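Local structure of pectinesterase (Sitophilus oryzae, 4PMH) at residues 76-84 with 123-134; 291-302 with 331-339. The protein probably catalyses the removal of methyl esters from pectin, releasing methanol, and so helps the rice weevil digest plant cell walls. One frame throughout, in Å; residues are numbered along the deposited sequence.

Contact 1 (76-84 with 123-134)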
loop_
_atom_site.group_PDB
_atom_site.type_symbol
_atom_site.label_atom_id
_atom_site.label_comp_id
_atom_site.label_asym_id
_atom_site.label_seq_id
_atom_site.Cartn_x
_atom_site.Cartn_y
_atom_site.Cartn_z
ATOM N N TYR A 76 4.113 20.404 1.012
ATOM C CA TYR A 76 2.679 20.701 1.049
ATOM C C TYR A 76 1.999 20.011 2.240
ATOM O O TYR A 76 1.973 18.794 2.293
ATOM C CB TYR A 76 2.052 20.202 -0.241
ATOM C CG TYR A 76 2.591 20.891 -1.475
ATOM C CD1 TYR A 76 3.778 20.468 -2.084
ATOM C CD2 TYR A 76 1.910 21.958 -2.046
ATOM C CE1 TYR A 76 4.272 21.099 -3.228
ATOM C CE2 TYR A 76 2.400 22.607 -3.179
ATOM C CZ TYR A 76 3.585 22.171 -3.771
ATOM O OH TYR A 76 4.052 22.826 -4.899
ATOM N N GLN A 77 1.483 20.782 3.193
ATOM C CA GLN A 77 0.809 20.204 4.353
ATOM C C GLN A 77 -0.702 20.193 4.133
ATOM O O GLN A 77 -1.442 21.070 4.576
ATOM C CB GLN A 77 1.232 20.927 5.633
ATOM C CG GLN A 77 2.734 20.790 5.848
ATOM C CD GLN A 77 3.219 21.591 7.018
ATOM O OE1 GLN A 77 3.051 21.194 8.169
ATOM N NE2 GLN A 77 3.810 22.738 6.734
ATOM N N GLU A 78 -1.133 19.165 3.417
ATOM C CA GLU A 78 -2.498 19.040 2.968
ATOM C C GLU A 78 -2.806 17.612 2.596
ATOM O O GLU A 78 -1.903 16.810 2.448
ATOM C CB GLU A 78 -2.752 19.940 1.744
ATOM C CG GLU A 78 -1.572 20.130 0.816
ATOM C CD GLU A 78 -1.714 21.382 -0.069
ATOM O OE1 GLU A 78 -2.425 21.305 -1.079
ATOM O OE2 GLU A 78 -1.100 22.431 0.215
ATOM N N VAL A 79 -4.089 17.310 2.488
ATOM C CA VAL A 79 -4.539 16.079 1.851
ATOM C C VAL A 79 -4.747 16.280 0.357
ATOM O O VAL A 79 -4.862 17.419 -0.126
ATOM C CB VAL A 79 -5.849 15.548 2.450
ATOM C CG1 VAL A 79 -5.636 15.107 3.887
ATOM C CG2 VAL A 79 -6.977 16.563 2.336
ATOM N N VAL A 80 -4.807 15.165 -0.359
ATOM C CA VAL A 80 -5.192 15.128 -1.778
ATOM C C VAL A 80 -6.215 14.016 -1.936
ATOM O O VAL A 80 -5.911 12.848 -1.665
ATOM C CB VAL A 80 -3.976 14.850 -2.678
ATOM C CG1 VAL A 80 -4.371 14.880 -4.152
ATOM C CG2 VAL A 80 -2.865 15.842 -2.390
ATOM N N TYR A 81 -7.437 14.387 -2.318
ATOM C CA TYR A 81 -8.545 13.458 -2.431
ATOM C C TYR A 81 -8.923 13.388 -3.897
ATOM O O TYR A 81 -9.246 14.417 -4.509
ATOM C CB TYR A 81 -9.768 13.914 -1.633
ATOM C CG TYR A 81 -9.694 13.803 -0.116
ATOM C CD1 TYR A 81 -8.616 13.222 0.530
ATOM C CD2 TYR A 81 -10.746 14.267 0.674
ATOM C CE1 TYR A 81 -8.574 13.139 1.909
ATOM C CE2 TYR A 81 -10.724 14.165 2.060
ATOM C CZ TYR A 81 -9.633 13.606 2.668
ATOM O OH TYR A 81 -9.586 13.522 4.046
ATOM N N ILE A 82 -8.864 12.182 -4.454
ATOM C CA ILE A 82 -9.350 11.932 -5.820
ATOM C C ILE A 82 -10.642 11.142 -5.726
ATOM O O ILE A 82 -10.605 9.938 -5.519
ATOM C CB ILE A 82 -8.368 11.134 -6.715
ATOM C CG1 ILE A 82 -6.913 11.570 -6.533
ATOM C CG2 ILE A 82 -8.835 11.195 -8.167
ATOM C CD1 ILE A 82 -6.507 12.879 -7.161
ATOM N N PRO A 83 -11.801 11.814 -5.858
ATOM C CA PRO A 83 -13.077 11.113 -5.859
ATOM C C PRO A 83 -13.294 10.366 -7.176
ATOM O O PRO A 83 -12.610 10.633 -8.153
ATOM C CB PRO A 83 -14.090 12.248 -5.707
ATOM C CG PRO A 83 -13.448 13.381 -6.419
ATOM C CD PRO A 83 -11.974 13.245 -6.151
ATOM N N ASN A 84 -14.261 9.463 -7.197
ATOM C CA ASN A 84 -14.525 8.663 -8.397
ATOM C C ASN A 84 -14.841 9.582 -9.579
ATOM O O ASN A 84 -15.605 10.528 -9.436
ATOM C CB ASN A 84 -15.669 7.678 -8.160
ATOM C CG ASN A 84 -15.624 6.471 -9.108
ATOM O OD1 ASN A 84 -14.913 6.458 -10.111
ATOM N ND2 ASN A 84 -16.394 5.454 -8.781
ATOM N N LEU A 123 -9.536 23.240 2.736
ATOM C CA LEU A 123 -9.327 22.747 1.376
ATOM C C LEU A 123 -10.640 22.459 0.643
ATOM O O LEU A 123 -10.618 22.196 -0.570
ATOM C CB LEU A 123 -8.459 21.486 1.397
ATOM C CG LEU A 123 -7.028 21.713 1.875
ATOM C CD1 LEU A 123 -6.380 20.381 2.215
ATOM C CD2 LEU A 123 -6.217 22.464 0.822
ATOM N N PHE A 124 -11.769 22.511 1.360
ATOM C CA PHE A 124 -13.021 21.970 0.834
ATOM C C PHE A 124 -14.207 22.935 0.952
ATOM O O PHE A 124 -14.517 23.427 2.040
ATOM C CB PHE A 124 -13.336 20.625 1.500
ATOM C CG PHE A 124 -12.277 19.588 1.269
ATOM C CD1 PHE A 124 -12.223 18.886 0.069
ATOM C CD2 PHE A 124 -11.344 19.310 2.242
ATOM C CE1 PHE A 124 -11.244 17.941 -0.159
ATOM C CE2 PHE A 124 -10.363 18.364 2.037
ATOM C CZ PHE A 124 -10.310 17.669 0.833
ATOM N N ASN A 125 -14.817 23.236 -0.191
ATOM C CA ASN A 125 -16.116 23.918 -0.235
ATOM C C ASN A 125 -17.205 22.887 -0.558
ATOM O O ASN A 125 -16.952 21.889 -1.259
ATOM C CB ASN A 125 -16.078 25.065 -1.273
ATOM C CG ASN A 125 -17.410 25.793 -1.414
ATOM O OD1 ASN A 125 -18.326 25.294 -2.058
ATOM N ND2 ASN A 125 -17.504 27.001 -0.848
ATOM N N SER A 126 -18.418 23.124 -0.064
ATOM C CA SER A 126 -19.526 22.165 -0.233
ATOM C C SER A 126 -19.901 21.880 -1.690
ATOM O O SER A 126 -20.528 20.862 -1.986
ATOM C CB SER A 126 -20.760 22.641 0.548
ATOM O OG SER A 126 -21.193 23.873 0.024
ATOM N N ALA A 127 -19.518 22.772 -2.597
ATOM C CA ALA A 127 -19.710 22.561 -4.036
ATOM C C ALA A 127 -18.652 21.701 -4.716
ATOM O O ALA A 127 -18.862 21.287 -5.858
ATOM C CB ALA A 127 -19.786 23.906 -4.746
ATOM N N ASP A 128 -17.528 21.439 -4.044
ATOM C CA ASP A 128 -16.378 20.747 -4.675
ATOM C C ASP A 128 -16.548 19.206 -4.791
ATOM O O ASP A 128 -17.127 18.558 -3.914
ATOM C CB ASP A 128 -15.072 21.061 -3.919
ATOM C CG ASP A 128 -14.712 22.552 -3.921
ATOM O OD1 ASP A 128 -15.137 23.281 -4.841
ATOM O OD2 ASP A 128 -13.976 23.009 -3.004
ATOM N N PRO A 129 -16.004 18.606 -5.873
ATOM C CA PRO A 129 -16.212 17.184 -6.152
ATOM C C PRO A 129 -15.770 16.206 -5.067
ATOM O O PRO A 129 -16.362 15.146 -4.966
ATOM C CB PRO A 129 -15.435 16.948 -7.458
ATOM C CG PRO A 129 -14.527 18.118 -7.599
ATOM C CD PRO A 129 -15.209 19.263 -6.925
ATOM N N ALA A 130 -14.777 16.545 -4.248
ATOM C CA ALA A 130 -14.369 15.647 -3.140
ATOM C C ALA A 130 -14.999 15.990 -1.785
ATOM O O ALA A 130 -14.568 15.458 -0.739
ATOM C CB ALA A 130 -12.852 15.616 -3.007
ATOM N N TYR A 131 -16.026 16.840 -1.787
ATOM C CA TYR A 131 -16.594 17.329 -0.532
ATOM C C TYR A 131 -17.199 16.188 0.297
ATOM O O TYR A 131 -17.051 16.160 1.523
ATOM C CB TYR A 131 -17.633 18.437 -0.786
ATOM C CG TYR A 131 -18.167 19.028 0.504
ATOM C CD1 TYR A 131 -17.459 20.002 1.189
ATOM C CD2 TYR A 131 -19.352 18.576 1.057
ATOM C CE1 TYR A 131 -17.935 20.526 2.385
ATOM C CE2 TYR A 131 -19.834 19.097 2.250
ATOM C CZ TYR A 131 -19.123 20.061 2.901
ATOM O OH TYR A 131 -19.604 20.587 4.077
ATOM N N SER A 132 -17.855 15.242 -0.370
ATOM C CA SER A 132 -18.474 14.115 0.332
ATOM C C SER A 132 -17.429 13.259 1.067
ATOM O O SER A 132 -17.671 12.806 2.192
ATOM C CB SER A 132 -19.321 13.266 -0.617
ATOM O OG SER A 132 -18.579 12.882 -1.773
ATOM N N MET A 133 -16.254 13.077 0.467
ATOM C CA MET A 133 -15.165 12.389 1.177
ATOM C C MET A 133 -14.784 13.161 2.443
ATOM O O MET A 133 -14.740 12.587 3.525
ATOM C CB MET A 133 -13.929 12.209 0.289
ATOM C CG MET A 133 -14.137 11.260 -0.874
ATOM S SD MET A 133 -12.763 11.297 -2.050
ATOM C CE MET A 133 -11.427 10.621 -1.068
ATOM N N TYR A 134 -14.502 14.455 2.293
ATOM C CA TYR A 134 -14.133 15.306 3.443
ATOM C C TYR A 134 -15.222 15.285 4.529
ATOM O O TYR A 134 -14.951 15.027 5.730
ATOM C CB TYR A 134 -13.812 16.742 2.979
ATOM C CG TYR A 134 -13.921 17.761 4.095
ATOM C CD1 TYR A 134 -12.971 17.809 5.110
ATOM C CD2 TYR A 134 -14.997 18.637 4.164
ATOM C CE1 TYR A 134 -13.077 18.712 6.158
ATOM C CE2 TYR A 134 -15.108 19.552 5.210
ATOM C CZ TYR A 134 -14.146 19.579 6.206
ATOM O OH TYR A 134 -14.234 20.491 7.251
#

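Contact 2 (291-302 with 331-339)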
loop_
_atom_site.group_PDB
_atom_site.type_symbol
_atom_site.label_atom_id
_atom_site.label_comp_id
_atom_site.label_asym_id
_atom_site.label_seq_id
_atom_site.Cartn_x
_atom_site.Cartn_y
_atom_site.Cartn_z
ATOM N N ALA A 291 -1.379 -12.115 8.219
ATOM C CA ALA A 291 -2.676 -11.968 7.600
ATOM C C ALA A 291 -3.448 -10.887 8.340
ATOM O O ALA A 291 -3.480 -10.877 9.589
ATOM C CB ALA A 291 -3.424 -13.285 7.648
ATOM N N TRP A 292 -4.002 -9.951 7.564
ATOM C CA TRP A 292 -5.012 -9.026 8.089
ATOM C C TRP A 292 -6.338 -9.723 7.892
ATOM O O TRP A 292 -6.864 -9.812 6.783
ATOM C CB TRP A 292 -4.982 -7.652 7.422
ATOM C CG TRP A 292 -6.084 -6.712 7.930
ATOM C CD1 TRP A 292 -6.715 -6.755 9.156
ATOM C CD2 TRP A 292 -6.651 -5.609 7.223
ATOM N NE1 TRP A 292 -7.658 -5.734 9.244
ATOM C CE2 TRP A 292 -7.626 -5.017 8.069
ATOM C CE3 TRP A 292 -6.424 -5.050 5.957
ATOM C CZ2 TRP A 292 -8.380 -3.914 7.674
ATOM C CZ3 TRP A 292 -7.178 -3.966 5.565
ATOM C CH2 TRP A 292 -8.137 -3.401 6.419
ATOM N N ASP A 293 -6.839 -10.262 8.996
ATOM C CA ASP A 293 -8.048 -11.057 9.018
ATOM C C ASP A 293 -9.198 -10.075 9.289
ATOM O O ASP A 293 -9.840 -10.131 10.363
ATOM C CB ASP A 293 -7.950 -12.144 10.130
ATOM C CG ASP A 293 -7.294 -13.449 9.647
ATOM O OD1 ASP A 293 -6.892 -13.544 8.449
ATOM O OD2 ASP A 293 -7.220 -14.389 10.476
ATOM N N SER A 294 -9.429 -9.162 8.344
ATOM C CA SER A 294 -10.454 -8.103 8.527
ATOM C C SER A 294 -11.840 -8.680 8.786
ATOM O O SER A 294 -12.290 -9.597 8.095
ATOM C CB SER A 294 -10.526 -7.119 7.348
ATOM O OG SER A 294 -10.354 -7.766 6.108
ATOM N N GLY A 295 -12.486 -8.145 9.816
ATOM C CA GLY A 295 -13.825 -8.566 10.216
ATOM C C GLY A 295 -13.900 -9.894 10.936
ATOM O O GLY A 295 -14.992 -10.390 11.182
ATOM N N VAL A 296 -12.747 -10.475 11.283
ATOM C CA VAL A 296 -12.690 -11.748 11.999
ATOM C C VAL A 296 -12.360 -11.477 13.448
ATOM O O VAL A 296 -11.282 -10.972 13.758
ATOM C CB VAL A 296 -11.627 -12.695 11.416
ATOM C CG1 VAL A 296 -11.570 -14.002 12.229
ATOM C CG2 VAL A 296 -11.918 -12.952 9.938
ATOM N N SER A 297 -13.289 -11.851 14.322
ATOM C CA SER A 297 -13.251 -11.458 15.732
ATOM C C SER A 297 -12.123 -12.096 16.546
ATOM O O SER A 297 -11.544 -11.471 17.423
ATOM C CB SER A 297 -14.576 -11.829 16.396
ATOM O OG SER A 297 -14.734 -11.071 17.575
ATOM N N SER A 298 -11.867 -13.362 16.272
ATOM C CA SER A 298 -10.870 -14.153 16.985
ATOM C C SER A 298 -10.542 -15.315 16.073
ATOM O O SER A 298 -11.219 -15.510 15.064
ATOM C CB SER A 298 -11.441 -14.678 18.304
ATOM O OG SER A 298 -12.476 -15.606 18.053
ATOM N N SER A 299 -9.539 -16.108 16.432
ATOM C CA SER A 299 -9.215 -17.293 15.643
ATOM C C SER A 299 -10.421 -18.235 15.529
ATOM O O SER A 299 -10.614 -18.891 14.491
ATOM C CB SER A 299 -7.978 -18.012 16.200
ATOM O OG SER A 299 -8.044 -18.144 17.604
ATOM N N SER A 300 -11.264 -18.255 16.566
ATOM C CA SER A 300 -12.503 -19.044 16.546
ATOM C C SER A 300 -13.484 -18.634 15.456
ATOM O O SER A 300 -14.286 -19.460 15.019
ATOM C CB SER A 300 -13.244 -18.953 17.889
ATOM O OG SER A 300 -12.427 -19.436 18.935
ATOM N N ALA A 301 -13.432 -17.377 15.031
ATOM C CA ALA A 301 -14.408 -16.858 14.065
ATOM C C ALA A 301 -13.982 -17.001 12.606
ATOM O O ALA A 301 -14.742 -16.644 11.706
ATOM C CB ALA A 301 -14.737 -15.410 14.379
ATOM N N TYR A 302 -12.788 -17.535 12.374
ATOM C CA TYR A 302 -12.268 -17.700 11.010
ATOM C C TYR A 302 -12.998 -18.825 10.257
ATOM O O TYR A 302 -13.046 -19.971 10.711
ATOM C CB TYR A 302 -10.747 -17.948 11.026
ATOM C CG TYR A 302 -10.148 -18.101 9.644
ATOM C CD1 TYR A 302 -9.847 -17.000 8.857
ATOM C CD2 TYR A 302 -9.905 -19.356 9.124
ATOM C CE1 TYR A 302 -9.306 -17.152 7.579
ATOM C CE2 TYR A 302 -9.384 -19.513 7.864
ATOM C CZ TYR A 302 -9.089 -18.405 7.095
ATOM O OH TYR A 302 -8.552 -18.611 5.842
ATOM N N THR A 331 1.614 -14.287 13.474
ATOM C CA THR A 331 0.215 -14.487 13.759
ATOM C C THR A 331 -0.673 -13.449 13.082
ATOM O O THR A 331 -0.324 -12.264 13.051
ATOM C CB THR A 331 -0.006 -14.431 15.286
ATOM O OG1 THR A 331 0.830 -15.407 15.896
ATOM C CG2 THR A 331 -1.438 -14.729 15.644
ATOM N N ALA A 332 -1.805 -13.889 12.539
ATOM C CA ALA A 332 -2.775 -12.952 11.946
ATOM C C ALA A 332 -3.355 -11.989 12.988
ATOM O O ALA A 332 -3.347 -12.274 14.199
ATOM C CB ALA A 332 -3.909 -13.698 11.250
ATOM N N THR A 333 -3.881 -10.862 12.497
ATOM C CA THR A 333 -4.499 -9.839 13.359
ATOM C C THR A 333 -5.631 -10.388 14.251
ATOM O O THR A 333 -5.911 -9.823 15.322
ATOM C CB THR A 333 -5.053 -8.686 12.509
ATOM O OG1 THR A 333 -6.082 -9.185 11.633
ATOM C CG2 THR A 333 -3.935 -8.030 11.715
ATOM N N SER A 334 -6.262 -11.470 13.792
ATOM C CA SER A 334 -7.312 -12.181 14.518
ATOM C C SER A 334 -6.822 -13.091 15.649
ATOM O O SER A 334 -7.623 -13.514 16.492
ATOM C CB SER A 334 -8.109 -13.034 13.527
ATOM O OG SER A 334 -7.304 -14.047 12.936
ATOM N N GLY A 335 -5.523 -13.377 15.684
ATOM C CA GLY A 335 -4.982 -14.425 16.544
ATOM C C GLY A 335 -4.833 -15.759 15.824
ATOM O O GLY A 335 -4.308 -16.726 16.392
ATOM N N ARG A 336 -5.291 -15.836 14.579
ATOM C CA ARG A 336 -5.140 -17.062 13.807
ATOM C C ARG A 336 -3.652 -17.351 13.573
ATOM O O ARG A 336 -2.970 -16.589 12.899
ATOM C CB ARG A 336 -5.881 -16.969 12.477
ATOM C CG ARG A 336 -5.615 -18.153 11.556
ATOM C CD ARG A 336 -6.550 -18.148 10.377
ATOM N NE ARG A 336 -6.346 -17.036 9.441
ATOM C CZ ARG A 336 -5.886 -17.154 8.197
ATOM N NH1 ARG A 336 -5.518 -18.335 7.700
ATOM N NH2 ARG A 336 -5.784 -16.076 7.444
ATOM N N THR A 337 -3.164 -18.446 14.148
ATOM C CA THR A 337 -1.750 -18.795 14.059
ATOM C C THR A 337 -1.310 -18.970 12.594
ATOM O O THR A 337 -2.086 -19.438 11.759
ATOM C CB THR A 337 -1.440 -20.089 14.808
ATOM O OG1 THR A 337 -2.025 -21.188 14.117
ATOM C CG2 THR A 337 -1.979 -20.054 16.205
ATOM N N TYR A 338 -0.080 -18.557 12.291
ATOM C CA TYR A 338 0.471 -18.750 10.940
ATOM C C TYR A 338 0.597 -20.251 10.667
ATOM O O TYR A 338 1.106 -21.001 11.521
ATOM C CB TYR A 338 1.835 -18.072 10.737
ATOM C CG TYR A 338 2.401 -18.483 9.387
ATOM C CD1 TYR A 338 1.839 -18.008 8.207
ATOM C CD2 TYR A 338 3.441 -19.409 9.292
ATOM C CE1 TYR A 338 2.297 -18.442 6.969
ATOM C CE2 TYR A 338 3.902 -19.851 8.063
ATOM C CZ TYR A 338 3.345 -19.369 6.908
ATOM O OH TYR A 338 3.836 -19.807 5.703
ATOM N N SER A 339 0.110 -20.687 9.504
ATOM C CA SER A 339 0.268 -22.082 9.085
ATOM C C SER A 339 0.687 -22.158 7.607
ATOM O O SER A 339 -0.056 -21.744 6.716
ATOM C CB SER A 339 -1.030 -22.855 9.321
ATOM O OG SER A 339 -0.872 -24.258 9.091
HETATM O O HOH W 1 -8.564 -9.042 12.732
#

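Contact 1 (76-84 with 123-134)
The ring of Y81 meets F124, A130, M133 and Y134, a worked example of how a parallel beta-helix is extended outward: the short strand 80-82 receives a loop and the start of helix 131-138 on its flank. No hydrogen bond joins the two segments, so shape carries the contact. F124 approaches with its far end, CZ coming to 3.4 Å from Y81 CD2. The two planes are inclined by only 29°, but the rings are slid apart and barely overlap, with centroids 5.2 Å from each other. V79 works on both rings: its CG2 lies above the rim of one face of Y81, and it also meets the edge of F124, 3.8 Å from CZ. M133 comes from the helix, its chain bent at chi3 (66°) to bring CE within 3.7 Å of Y81 CB. Its SD then stands oblique to the Y81 ring in a Met-aromatic contact and lies 3.8 Å from P83 CA. Just past the strand, P83 rests its CG against P129 O and its CD against the methyl of A130, the N-cap residue of the helix. Ahead of the strand, L123 sets CD1 3.7 Å from E78 CB. The carboxylate of E78 looks elsewhere, OE1 accepting from the backbone N of I51 at the start of helix 51-61. In the next shell, Y81 OH is bonded to Y116 OH of helix 113-120, which fixes the far end of the ring, while backbone bonds tie V80 and I82 to strand 152-154. The loop leading to the helix is shaped by an Asx turn, in which A127 N donates to N125 OD1 at 2.8 Å, nearly straight at 169°.

Contact 2 (291-302 with 331-339)
The guanidinium of R336 lies flat on one face of the Y302 ring, the planes 8° apart, with CZ 3.9 Å from the ring centroid in a cation-pi stack. Extended chi1 and chi2 carry CD over the same face as a CH-pi partner, and chi3 (67°) then turns the guanidinium along the ring. At the guanidinium's edge sits D293, almost coplanar and gripped side-on: R336 NE reaches OD2 at 3.0 Å and NH2 reaches OD1 at 2.9 Å, both through syn lone pairs. S334 OG adds a very short bond to OD2 and accepts from R336 N in an ST turn. A leucine in place of R336 would probably leave the D293 carboxylate without its positive mate and take the stacked cation from Y302. The indole of W292, which probably binds substrate, has T333 OG1 in plane at its edge; this hydroxyl accepts from D293 N (2.9 Å) and is bridged by a water to D293 O. T333 N donates to A291 O. R336 NH2 also bonds N309 and Y302 OH bonds D351 O. The two loops follow strands 286-290 and 329-330, neighbours in a parallel sheet of the beta-helix, and A291 touches F356 of strand 355-359.

The two contacts illustrate how segments at the side of a parallel beta-helix can be held by different means: contact 1 by mainly apolar packing, with no hydrogen bond across it, contact 2 largely by charge and hydrogen bonds. They lie well apart, with centres 35 Å from each other and nearest atoms about 16 Å, and one closes along the chain before the other opens. Contact 1 flanks strand 80-82, an outermost strand of its sheet, away from the catalytic residues. Contact 2 borders them: W292 is a probable substrate-binding residue, and the T333 side chain is about 4 Å from those of R290, another probable substrate-binding residue, and D226, the likely nucleophile.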